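Local coordinates for amino Transferase (Eubacterium rectale, PDB 3ELE), which probably transfers amino groups between amino acids and keto acids with bound pyridoxal-5'-phosphate, as a class I and II aminotransferase, at residues E126-A131 and R174-N179; V149-D154 and D163-R168; I212-D217 and D238-C243. All blocks are in the same frame, centred on the assembly; numbering follows the deposited sequence.

Interaction 1: E126-A131 and R174-N179; sequences EFITIA and RGVIIN. With PLP (pyridoxal-5'-phosphate), chain E.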
loop_
_atom_site.group_PDB
_atom_site.type_symbol
_atom_site.label_atom_id
_atom_site.label_comp_id
_atom_site.label_asym_id
_atom_site.label_seq_id
_atom_site.Cartn_x
_atom_site.Cartn_y
_atom_site.Cartn_z
ATOM N N GLU A 126 -22.527 -7.685 -4.426
ATOM C CA GLU A 126 -22.835 -6.265 -4.614
ATOM C C GLU A 126 -22.533 -5.452 -3.372
ATOM O O GLU A 126 -22.775 -5.915 -2.248
ATOM C CB GLU A 126 -24.303 -6.107 -4.975
ATOM C CG GLU A 126 -24.667 -6.716 -6.346
ATOM C CD GLU A 126 -26.180 -6.780 -6.645
ATOM O OE1 GLU A 126 -27.015 -6.384 -5.805
ATOM O OE2 GLU A 126 -26.532 -7.272 -7.734
ATOM N N PHE A 127 -21.957 -4.255 -3.579
ATOM C CA PHE A 127 -21.778 -3.267 -2.524
ATOM C C PHE A 127 -22.580 -2.035 -2.941
ATOM O O PHE A 127 -22.505 -1.593 -4.100
ATOM C CB PHE A 127 -20.304 -2.943 -2.264
ATOM C CG PHE A 127 -19.554 -4.089 -1.672
ATOM C CD1 PHE A 127 -19.515 -4.276 -0.279
ATOM C CD2 PHE A 127 -18.915 -5.020 -2.499
ATOM C CE1 PHE A 127 -18.827 -5.389 0.287
ATOM C CE2 PHE A 127 -18.221 -6.115 -1.950
ATOM C CZ PHE A 127 -18.162 -6.297 -0.554
ATOM N N ILE A 128 -23.356 -1.503 -1.991
ATOM C CA ILE A 128 -24.257 -0.394 -2.213
ATOM C C ILE A 128 -23.607 0.900 -1.752
ATOM O O ILE A 128 -23.057 0.966 -0.643
ATOM C CB ILE A 128 -25.596 -0.567 -1.457
ATOM C CG1 ILE A 128 -26.398 -1.750 -1.999
ATOM C CG2 ILE A 128 -26.495 0.674 -1.582
ATOM C CD1 ILE A 128 -27.673 -1.954 -1.234
ATOM N N THR A 129 -23.685 1.914 -2.609
ATOM C CA THR A 129 -23.206 3.290 -2.284
ATOM C C THR A 129 -24.465 4.172 -2.355
ATOM O O THR A 129 -25.425 3.839 -3.089
ATOM C CB THR A 129 -22.071 3.749 -3.203
ATOM O OG1 THR A 129 -21.540 5.010 -2.743
ATOM C CG2 THR A 129 -22.528 3.899 -4.646
ATOM N N ILE A 130 -24.497 5.219 -1.526
ATOM C CA ILE A 130 -25.625 6.154 -1.444
ATOM C C ILE A 130 -25.160 7.420 -2.159
ATOM O O ILE A 130 -24.205 8.063 -1.712
ATOM C CB ILE A 130 -26.026 6.476 0.037
ATOM C CG1 ILE A 130 -26.190 5.199 0.875
ATOM C CG2 ILE A 130 -27.341 7.284 0.101
ATOM C CD1 ILE A 130 -27.239 4.266 0.365
ATOM N N ALA A 131 -25.819 7.755 -3.270
ATOM C CA ALA A 131 -25.491 8.947 -4.056
ATOM C C ALA A 131 -25.865 10.237 -3.279
ATOM O O ALA A 131 -26.787 10.201 -2.481
ATOM C CB ALA A 131 -26.183 8.932 -5.414
ATOM N N ARG A 174 -23.529 -7.592 -0.043
ATOM C CA ARG A 174 -22.523 -7.867 0.985
ATOM C C ARG A 174 -22.338 -6.726 1.960
ATOM O O ARG A 174 -21.992 -6.951 3.116
ATOM C CB ARG A 174 -21.165 -8.192 0.341
ATOM C CG ARG A 174 -21.187 -9.282 -0.740
ATOM C CD ARG A 174 -21.971 -10.539 -0.372
ATOM N NE ARG A 174 -21.834 -10.872 1.041
ATOM C CZ ARG A 174 -20.770 -11.416 1.633
ATOM N NH1 ARG A 174 -19.687 -11.788 0.945
ATOM N NH2 ARG A 174 -20.819 -11.622 2.952
ATOM N N GLY A 175 -22.554 -5.495 1.487
ATOM C CA GLY A 175 -22.424 -4.333 2.333
ATOM C C GLY A 175 -22.939 -3.023 1.790
ATOM O O GLY A 175 -23.243 -2.898 0.609
ATOM N N VAL A 176 -23.070 -2.063 2.693
ATOM C CA VAL A 176 -23.506 -0.694 2.370
ATOM C C VAL A 176 -22.403 0.236 2.819
ATOM O O VAL A 176 -22.001 0.213 3.976
ATOM C CB VAL A 176 -24.857 -0.322 3.023
ATOM C CG1 VAL A 176 -25.244 1.097 2.635
ATOM C CG2 VAL A 176 -25.922 -1.333 2.563
ATOM N N ILE A 177 -21.885 1.014 1.875
ATOM C CA ILE A 177 -20.826 1.981 2.121
ATOM C C ILE A 177 -21.497 3.292 2.532
ATOM O O ILE A 177 -22.455 3.739 1.864
ATOM C CB ILE A 177 -19.964 2.277 0.834
ATOM C CG1 ILE A 177 -19.407 0.999 0.190
ATOM C CG2 ILE A 177 -18.822 3.225 1.167
ATOM C CD1 ILE A 177 -19.101 1.145 -1.304
ATOM N N ILE A 178 -20.999 3.905 3.613
ATOM C CA ILE A 178 -21.463 5.206 4.079
ATOM C C ILE A 178 -20.241 6.117 4.278
ATOM O O ILE A 178 -19.163 5.682 4.675
ATOM C CB ILE A 178 -22.380 5.158 5.335
ATOM C CG1 ILE A 178 -21.599 4.969 6.627
ATOM C CG2 ILE A 178 -23.537 4.123 5.150
ATOM C CD1 ILE A 178 -22.450 4.977 7.826
ATOM N N ASN A 179 -20.421 7.378 3.973
ATOM C CA ASN A 179 -19.351 8.368 4.064
ATOM C C ASN A 179 -19.987 9.584 4.684
ATOM O O ASN A 179 -20.681 10.325 3.992
ATOM C CB ASN A 179 -18.835 8.561 2.657
ATOM C CG ASN A 179 -17.827 9.677 2.497
ATOM O OD1 ASN A 179 -17.904 10.383 1.505
ATOM N ND2 ASN A 179 -16.879 9.834 3.433
HETATM N N1 PLP E . -12.911 8.568 1.134
HETATM C C2 PLP E . -13.389 9.811 0.717
HETATM C C2A PLP E . -14.860 10.076 0.751
HETATM C C3 PLP E . -12.492 10.815 0.298
HETATM O O3 PLP E . -12.954 12.048 -0.097
HETATM C C4 PLP E . -11.102 10.557 0.257
HETATM C C4A PLP E . -10.276 11.492 -0.607
HETATM O O4A PLP E . -10.159 11.274 -1.814
HETATM C C5 PLP E . -10.638 9.278 0.691
HETATM C C6 PLP E . -11.554 8.288 1.124
HETATM C C5A PLP E . -9.177 8.881 0.660
HETATM O O4P PLP E . -8.498 9.149 1.846
HETATM P P PLP E . -6.975 8.633 1.961
HETATM O O1P PLP E . -6.681 8.236 3.379
HETATM O O2P PLP E . -6.048 9.768 1.636
HETATM O O3P PLP E . -6.700 7.483 1.049
HETATM O O HOH W 1 -21.988 5.585 -0.092
#
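With CG anti to its own carbonyl carbon (chi1 -68°), Phe127 turns its ring to the neighbouring strand, where CE1 meets Arg174 CB at 3.7 Å. CD1 of the same ring lies near Gly175 N and CA; the ring lies close to the glycine, which has no side chain. In Val176 the first torsion sets CG2 beside the backbone N, and this methyl touches Ile128 CB at 4.1 Å on the face that also carries Ile130. The strands run parallel, their axes 4.7 Å apart at closest approach, and three backbone bonds join them. Arg174 N donates to Glu126 O (2.9 Å), Ile128 N to Gly175 O (3.0 Å), and Ile177 N to Ile128 O (2.8 Å), all three close to straight (168 to 172°). Beyond them a water takes over: it accepts from Ile130 N, donates to Ile177 O at 2.7 Å, and also hydrogen-bonds Thr129 OG1. The polar end of Arg174 leads away from the strand pair, and in the conformer given, one of two, its NH2 donates to Val3 O of the second subunit. Past the strand, Asn179 brings OD1 to 3.2 Å from C2A of pyridoxal-5'-phosphate, while hydrogen bonds to Asn183 and Asp217 hold its amide. Direct bonds thus give way to a water where the strands part: it pairs Ile130 N and Ile177 O, which make no direct bond to each other.

Interaction 2: V149-D154 and D163-R168; sequences VEVPAD and DALEER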
loop_
_atom_site.group_PDB
_atom_site.type_symbol
_atom_site.label_atom_id
_atom_site.label_comp_id
_atom_site.label_asym_id
_atom_site.label_seq_id
_atom_site.Cartn_x
_atom_site.Cartn_y
_atom_site.Cartn_z
ATOM N N VAL A 149 -23.659 -0.856 -6.646
ATOM C CA VAL A 149 -25.085 -0.550 -6.818
ATOM C C VAL A 149 -25.287 0.832 -6.193
ATOM O O VAL A 149 -24.950 1.028 -5.040
ATOM C CB VAL A 149 -25.935 -1.631 -6.131
ATOM C CG1 VAL A 149 -27.433 -1.273 -6.123
ATOM C CG2 VAL A 149 -25.716 -2.918 -6.835
ATOM N N GLU A 150 -25.790 1.790 -6.972
ATOM C CA GLU A 150 -26.027 3.156 -6.516
ATOM C C GLU A 150 -27.446 3.358 -6.051
ATOM O O GLU A 150 -28.369 3.013 -6.786
ATOM C CB GLU A 150 -25.803 4.162 -7.650
ATOM C CG GLU A 150 -24.407 4.163 -8.217
ATOM C CD GLU A 150 -24.198 5.179 -9.340
ATOM O OE1 GLU A 150 -25.062 6.051 -9.575
ATOM O OE2 GLU A 150 -23.116 5.122 -9.959
ATOM N N VAL A 151 -27.613 3.935 -4.852
ATOM C CA VAL A 151 -28.933 4.360 -4.390
ATOM C C VAL A 151 -29.085 5.822 -4.857
ATOM O O VAL A 151 -28.184 6.652 -4.577
ATOM C CB VAL A 151 -29.125 4.241 -2.880
ATOM C CG1 VAL A 151 -30.523 4.755 -2.482
ATOM C CG2 VAL A 151 -28.940 2.800 -2.440
ATOM N N PRO A 152 -30.173 6.147 -5.613
ATOM C CA PRO A 152 -30.410 7.549 -6.027
ATOM C C PRO A 152 -30.454 8.534 -4.849
ATOM O O PRO A 152 -30.939 8.191 -3.763
ATOM C CB PRO A 152 -31.766 7.495 -6.734
ATOM C CG PRO A 152 -31.880 6.119 -7.200
ATOM C CD PRO A 152 -31.204 5.255 -6.180
ATOM N N ALA A 153 -29.956 9.740 -5.087
ATOM C CA ALA A 153 -29.820 10.739 -4.038
ATOM C C ALA A 153 -31.141 11.239 -3.431
ATOM O O ALA A 153 -32.179 11.297 -4.105
ATOM C CB ALA A 153 -28.994 11.958 -4.540
ATOM N N ASP A 154 -31.068 11.528 -2.131
ATOM C CA ASP A 154 -32.096 12.246 -1.403
ATOM C C ASP A 154 -31.637 13.685 -1.623
ATOM O O ASP A 154 -30.807 14.199 -0.884
ATOM C CB ASP A 154 -32.077 11.891 0.086
ATOM C CG ASP A 154 -32.823 12.886 0.952
ATOM O OD1 ASP A 154 -33.740 13.564 0.444
ATOM O OD2 ASP A 154 -32.467 13.007 2.151
ATOM N N ASP A 163 -36.509 3.833 1.087
ATOM C CA ASP A 163 -37.322 3.030 0.149
ATOM C C ASP A 163 -36.449 2.538 -1.021
ATOM O O ASP A 163 -36.412 1.320 -1.311
ATOM C CB ASP A 163 -38.545 3.814 -0.362
ATOM C CG ASP A 163 -39.654 3.975 0.708
ATOM O OD1 ASP A 163 -39.506 3.487 1.848
ATOM O OD2 ASP A 163 -40.703 4.589 0.397
ATOM N N ALA A 164 -35.729 3.484 -1.639
ATOM C CA ALA A 164 -34.800 3.204 -2.737
ATOM C C ALA A 164 -33.716 2.229 -2.264
ATOM O O ALA A 164 -33.444 1.251 -2.950
ATOM C CB ALA A 164 -34.151 4.511 -3.270
ATOM N N LEU A 165 -33.153 2.453 -1.069
ATOM C CA LEU A 165 -32.109 1.561 -0.526
ATOM C C LEU A 165 -32.632 0.148 -0.335
ATOM O O LEU A 165 -32.020 -0.780 -0.844
ATOM C CB LEU A 165 -31.496 2.068 0.789
ATOM C CG LEU A 165 -30.519 1.151 1.557
ATOM C CD1 LEU A 165 -29.399 0.573 0.651
ATOM C CD2 LEU A 165 -29.949 1.889 2.762
ATOM N N GLU A 166 -33.753 0.011 0.381
ATOM C CA GLU A 166 -34.369 -1.292 0.659
ATOM C C GLU A 166 -34.664 -2.096 -0.613
ATOM O O GLU A 166 -34.486 -3.317 -0.636
ATOM C CB GLU A 166 -35.658 -1.121 1.482
ATOM C CG GLU A 166 -36.286 -2.459 1.894
ATOM C CD GLU A 166 -37.393 -2.364 2.922
ATOM O OE1 GLU A 166 -37.769 -1.252 3.345
ATOM O OE2 GLU A 166 -37.889 -3.442 3.309
ATOM N N GLU A 167 -35.129 -1.397 -1.647
ATOM C CA GLU A 167 -35.447 -1.986 -2.957
ATOM C C GLU A 167 -34.196 -2.544 -3.669
ATOM O O GLU A 167 -34.297 -3.518 -4.409
ATOM C CB GLU A 167 -36.167 -0.939 -3.825
ATOM C CG GLU A 167 -36.778 -1.445 -5.122
ATOM C CD GLU A 167 -37.400 -0.333 -5.991
ATOM O OE1 GLU A 167 -37.495 0.847 -5.557
ATOM O OE2 GLU A 167 -37.799 -0.657 -7.133
ATOM N N ARG A 168 -33.026 -1.948 -3.419
ATOM C CA ARG A 168 -31.737 -2.403 -4.017
ATOM C C ARG A 168 -30.963 -3.440 -3.183
ATOM O O ARG A 168 -29.899 -3.892 -3.609
ATOM C CB ARG A 168 -30.858 -1.192 -4.330
ATOM C CG ARG A 168 -31.417 -0.380 -5.474
ATOM C CD ARG A 168 -30.862 0.997 -5.538
ATOM N NE ARG A 168 -31.347 1.706 -6.729
ATOM C CZ ARG A 168 -32.573 2.213 -6.891
ATOM N NH1 ARG A 168 -33.512 2.111 -5.950
ATOM N NH2 ARG A 168 -32.869 2.839 -8.031
#
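Val151 packs both of its methyls on the helix: CG1 lies 3.7 Å from Ala164 CB, and CG2 lies 3.8 Å from Leu165 CD1. The valine CG1 is anti to the backbone N (chi1 178°) and CG2 sits beside that N, which divides the two methyls between successive residues of the helical turn. Leu165 crosses the valine obliquely and also packs on Ile128 and on Leu197 and Leu200 of helix 191-208, so this part of the contact is buried.

On the more exposed side, Arg168 takes over. Its CB meets Val149 CG1 at 3.9 Å, and the chain then runs extended from CG to NE past the strand backbone, with CD 3.4 Å from Glu150 O. The guanidinium and the ring of Pro152 meet tip to tip: Pro152 CD stands over the centre of one guanidinium face, 3.4 Å from CZ, while CG approaches NH2. The group is also tied to its own helix. Arg168 NH1 donates to Ala164 O at 3.1 Å, with the oxygen close to the guanidinium plane but the donor 37° out of the carbonyl plane. Arg168 N reaches the same oxygen from the opposite face of that plane, so the arginine grips one carbonyl with both backbone and side chain. The NH1 bond probably limits rotation of the guanidinium and keeps its flat face against the proline.

Helix 162-167 here lies against strand 147-151, the outermost strand within this chain on that side of the sheet. With strand 173-178 following the helix and running parallel to the strand before it, with strand 126-130 between them in the sheet, the arrangement belongs to a right-handed beta-alpha-beta crossover of the aminotransferase large domain.

Interaction 3: I212-D217 and D238-C243; sequences IFIIAD and DNTLVC. With PLP (pyridoxal-5'-phosphate), chain E.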
loop_
_atom_site.group_PDB
_atom_site.type_symbol
_atom_site.label_atom_id
_atom_site.label_comp_id
_atom_site.label_asym_id
_atom_site.label_seq_id
_atom_site.Cartn_x
_atom_site.Cartn_y
_atom_site.Cartn_z
ATOM N N ILE A 212 -25.042 -8.135 6.347
ATOM C CA ILE A 212 -24.802 -7.050 5.379
ATOM C C ILE A 212 -23.994 -6.075 6.214
ATOM O O ILE A 212 -24.505 -5.518 7.191
ATOM C CB ILE A 212 -26.085 -6.374 4.868
ATOM C CG1 ILE A 212 -27.003 -7.380 4.170
ATOM C CG2 ILE A 212 -25.744 -5.222 3.896
ATOM C CD1 ILE A 212 -28.392 -6.851 3.888
ATOM N N PHE A 213 -22.730 -5.891 5.860
ATOM C CA PHE A 213 -21.870 -4.959 6.588
ATOM C C PHE A 213 -22.135 -3.509 6.276
ATOM O O PHE A 213 -22.633 -3.190 5.210
ATOM C CB PHE A 213 -20.390 -5.269 6.339
ATOM C CG PHE A 213 -19.942 -6.463 7.068
ATOM C CD1 PHE A 213 -20.159 -7.741 6.541
ATOM C CD2 PHE A 213 -19.385 -6.333 8.344
ATOM C CE1 PHE A 213 -19.794 -8.865 7.267
ATOM C CE2 PHE A 213 -19.016 -7.444 9.068
ATOM C CZ PHE A 213 -19.215 -8.703 8.533
ATOM N N ILE A 214 -21.859 -2.647 7.252
ATOM C CA ILE A 214 -21.774 -1.207 7.032
ATOM C C ILE A 214 -20.262 -1.011 6.885
ATOM O O ILE A 214 -19.503 -1.481 7.723
ATOM C CB ILE A 214 -22.276 -0.350 8.216
ATOM C CG1 ILE A 214 -23.796 -0.324 8.270
ATOM C CG2 ILE A 214 -21.792 1.130 8.099
ATOM C CD1 ILE A 214 -24.387 0.506 9.463
ATOM N N ILE A 215 -19.832 -0.397 5.786
ATOM C CA ILE A 215 -18.433 -0.023 5.574
ATOM C C ILE A 215 -18.477 1.479 5.732
ATOM O O ILE A 215 -18.995 2.156 4.855
ATOM C CB ILE A 215 -17.883 -0.473 4.193
ATOM C CG1 ILE A 215 -17.983 -1.986 4.041
ATOM C CG2 ILE A 215 -16.438 -0.040 3.997
ATOM C CD1 ILE A 215 -19.270 -2.450 3.384
ATOM N N ALA A 216 -17.982 1.978 6.876
ATOM C CA ALA A 216 -17.999 3.386 7.235
ATOM C C ALA A 216 -16.702 4.064 6.829
ATOM O O ALA A 216 -15.669 3.852 7.467
ATOM C CB ALA A 216 -18.235 3.555 8.760
ATOM N N ASP A 217 -16.785 4.918 5.803
ATOM C CA ASP A 217 -15.649 5.665 5.248
ATOM C C ASP A 217 -15.610 6.993 5.983
ATOM O O ASP A 217 -16.288 7.945 5.585
ATOM C CB ASP A 217 -15.855 5.853 3.734
ATOM C CG ASP A 217 -14.661 6.416 3.035
ATOM O OD1 ASP A 217 -13.560 6.394 3.606
ATOM O OD2 ASP A 217 -14.825 6.841 1.878
ATOM N N ASP A 238 -23.936 -3.827 14.772
ATOM C CA ASP A 238 -22.877 -4.764 15.157
ATOM C C ASP A 238 -21.863 -5.018 14.037
ATOM O O ASP A 238 -20.667 -4.795 14.233
ATOM C CB ASP A 238 -23.486 -6.072 15.679
ATOM C CG ASP A 238 -24.084 -5.942 17.073
ATOM O OD1 ASP A 238 -23.859 -4.937 17.788
ATOM O OD2 ASP A 238 -24.774 -6.886 17.466
ATOM N N ASN A 239 -22.363 -5.395 12.864
ATOM C CA ASN A 239 -21.526 -5.674 11.672
ATOM C C ASN A 239 -21.125 -4.396 10.930
ATOM O O ASN A 239 -21.578 -4.109 9.845
ATOM C CB ASN A 239 -22.227 -6.701 10.764
ATOM C CG ASN A 239 -22.315 -8.076 11.408
ATOM O OD1 ASN A 239 -21.313 -8.612 11.855
ATOM N ND2 ASN A 239 -23.507 -8.650 11.443
ATOM N N THR A 240 -20.231 -3.641 11.552
ATOM C CA THR A 240 -19.724 -2.391 11.012
ATOM C C THR A 240 -18.215 -2.476 10.989
ATOM O O THR A 240 -17.610 -2.872 11.992
ATOM C CB THR A 240 -20.132 -1.224 11.904
ATOM O OG1 THR A 240 -21.553 -1.170 11.990
ATOM C CG2 THR A 240 -19.560 0.168 11.406
ATOM N N LEU A 241 -17.637 -2.134 9.837
ATOM C CA LEU A 241 -16.201 -1.990 9.632
ATOM C C LEU A 241 -15.986 -0.502 9.458
ATOM O O LEU A 241 -16.718 0.117 8.687
ATOM C CB LEU A 241 -15.742 -2.740 8.381
ATOM C CG LEU A 241 -15.764 -4.266 8.488
ATOM C CD1 LEU A 241 -15.703 -4.935 7.109
ATOM C CD2 LEU A 241 -14.616 -4.729 9.404
ATOM N N VAL A 242 -15.035 0.081 10.198
ATOM C CA VAL A 242 -14.728 1.516 10.106
ATOM C C VAL A 242 -13.384 1.680 9.414
ATOM O O VAL A 242 -12.428 1.009 9.777
ATOM C CB VAL A 242 -14.739 2.227 11.478
ATOM C CG1 VAL A 242 -14.375 3.720 11.318
ATOM C CG2 VAL A 242 -16.126 2.060 12.157
ATOM N N CYS A 243 -13.360 2.543 8.392
ATOM C CA CYS A 243 -12.178 2.889 7.608
ATOM C C CYS A 243 -11.895 4.340 7.932
ATOM O O CYS A 243 -12.767 5.208 7.750
ATOM C CB CYS A 243 -12.440 2.731 6.106
ATOM S SG CYS A 243 -12.777 1.025 5.644
HETATM N N1 PLP E . -12.911 8.568 1.134
HETATM C C2 PLP E . -13.389 9.811 0.717
HETATM C C2A PLP E . -14.860 10.076 0.751
HETATM C C3 PLP E . -12.492 10.815 0.298
HETATM O O3 PLP E . -12.954 12.048 -0.097
HETATM C C4 PLP E . -11.102 10.557 0.257
HETATM C C4A PLP E . -10.276 11.492 -0.607
HETATM O O4A PLP E . -10.159 11.274 -1.814
HETATM C C5 PLP E . -10.638 9.278 0.691
HETATM C C6 PLP E . -11.554 8.288 1.124
HETATM C C5A PLP E . -9.177 8.881 0.660
HETATM O O4P PLP E . -8.498 9.149 1.846
HETATM P P PLP E . -6.975 8.633 1.961
HETATM O O1P PLP E . -6.681 8.236 3.379
HETATM O O2P PLP E . -6.048 9.768 1.636
HETATM O O3P PLP E . -6.700 7.483 1.049
#
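Asn239 CB lies over one face of the Phe213 ring, 4.1 Å from its centroid, in a CH-pi contact. The asparagine OD1 accepts from Tyr267 N, and its backbone O accepts from Ile214 N at 3.0 Å. An alanine in place of Phe213 would probably open a gap beside Asn239 CB and Leu241 CD1 and remove the ring's packing on Val3 of the second subunit.

From there the parallel strands satisfy each other in alternation: Leu241 N donates to Ile214 O at 2.9 Å, Ala216 N to Leu241 O at 2.9 Å, and Cys243 N to Ala216 O at 2.8 Å. Thr240 OG1, side by side with Ile214, hydrogen-bonds Tyr237 O. On the opposite face of the sheet, Ile215 CG2 touches Cys243 SG at 4.2 Å.

In Asp217, chi1 (-171°) sets CG anti to the backbone N; OD2 of the carboxylate lies 2.7 Å from N1 of pyridoxal-5'-phosphate. OD2 also hydrogen-bonds Tyr137 OH, while Asp217 O accepts from Asn179 ND2. A strand-end aspartate beside the pyridine nitrogen is the hallmark of the cofactor site in fold-type I aminotransferases.

All three contacts involve strands of one mixed sheet. Interactions 1 and 2 have centres 10 Å apart and meet where strand 126-130 borders strand 147-151: Val151 N lies 2.8 Å from Thr129 O, and Val151 CG2 packs on Ile128 CG2. Along the chain, interaction 2 is nested within the loop that interaction 1 closes. Interaction 3 follows in series, its centre also 10 Å from that of interaction 1, joined through Asp217 N at 2.7 Å from Ile178 O. Interactions 2 and 3 do not touch; their nearest atoms are about 8 Å apart. Interactions 1 and 3 both reach the pyridoxal-5'-phosphate, through Asn179 and Asp217, whereas 149-154 and 163-168 pack at the sheet's outer edge, where strand 147-151 is the last strand of this chain.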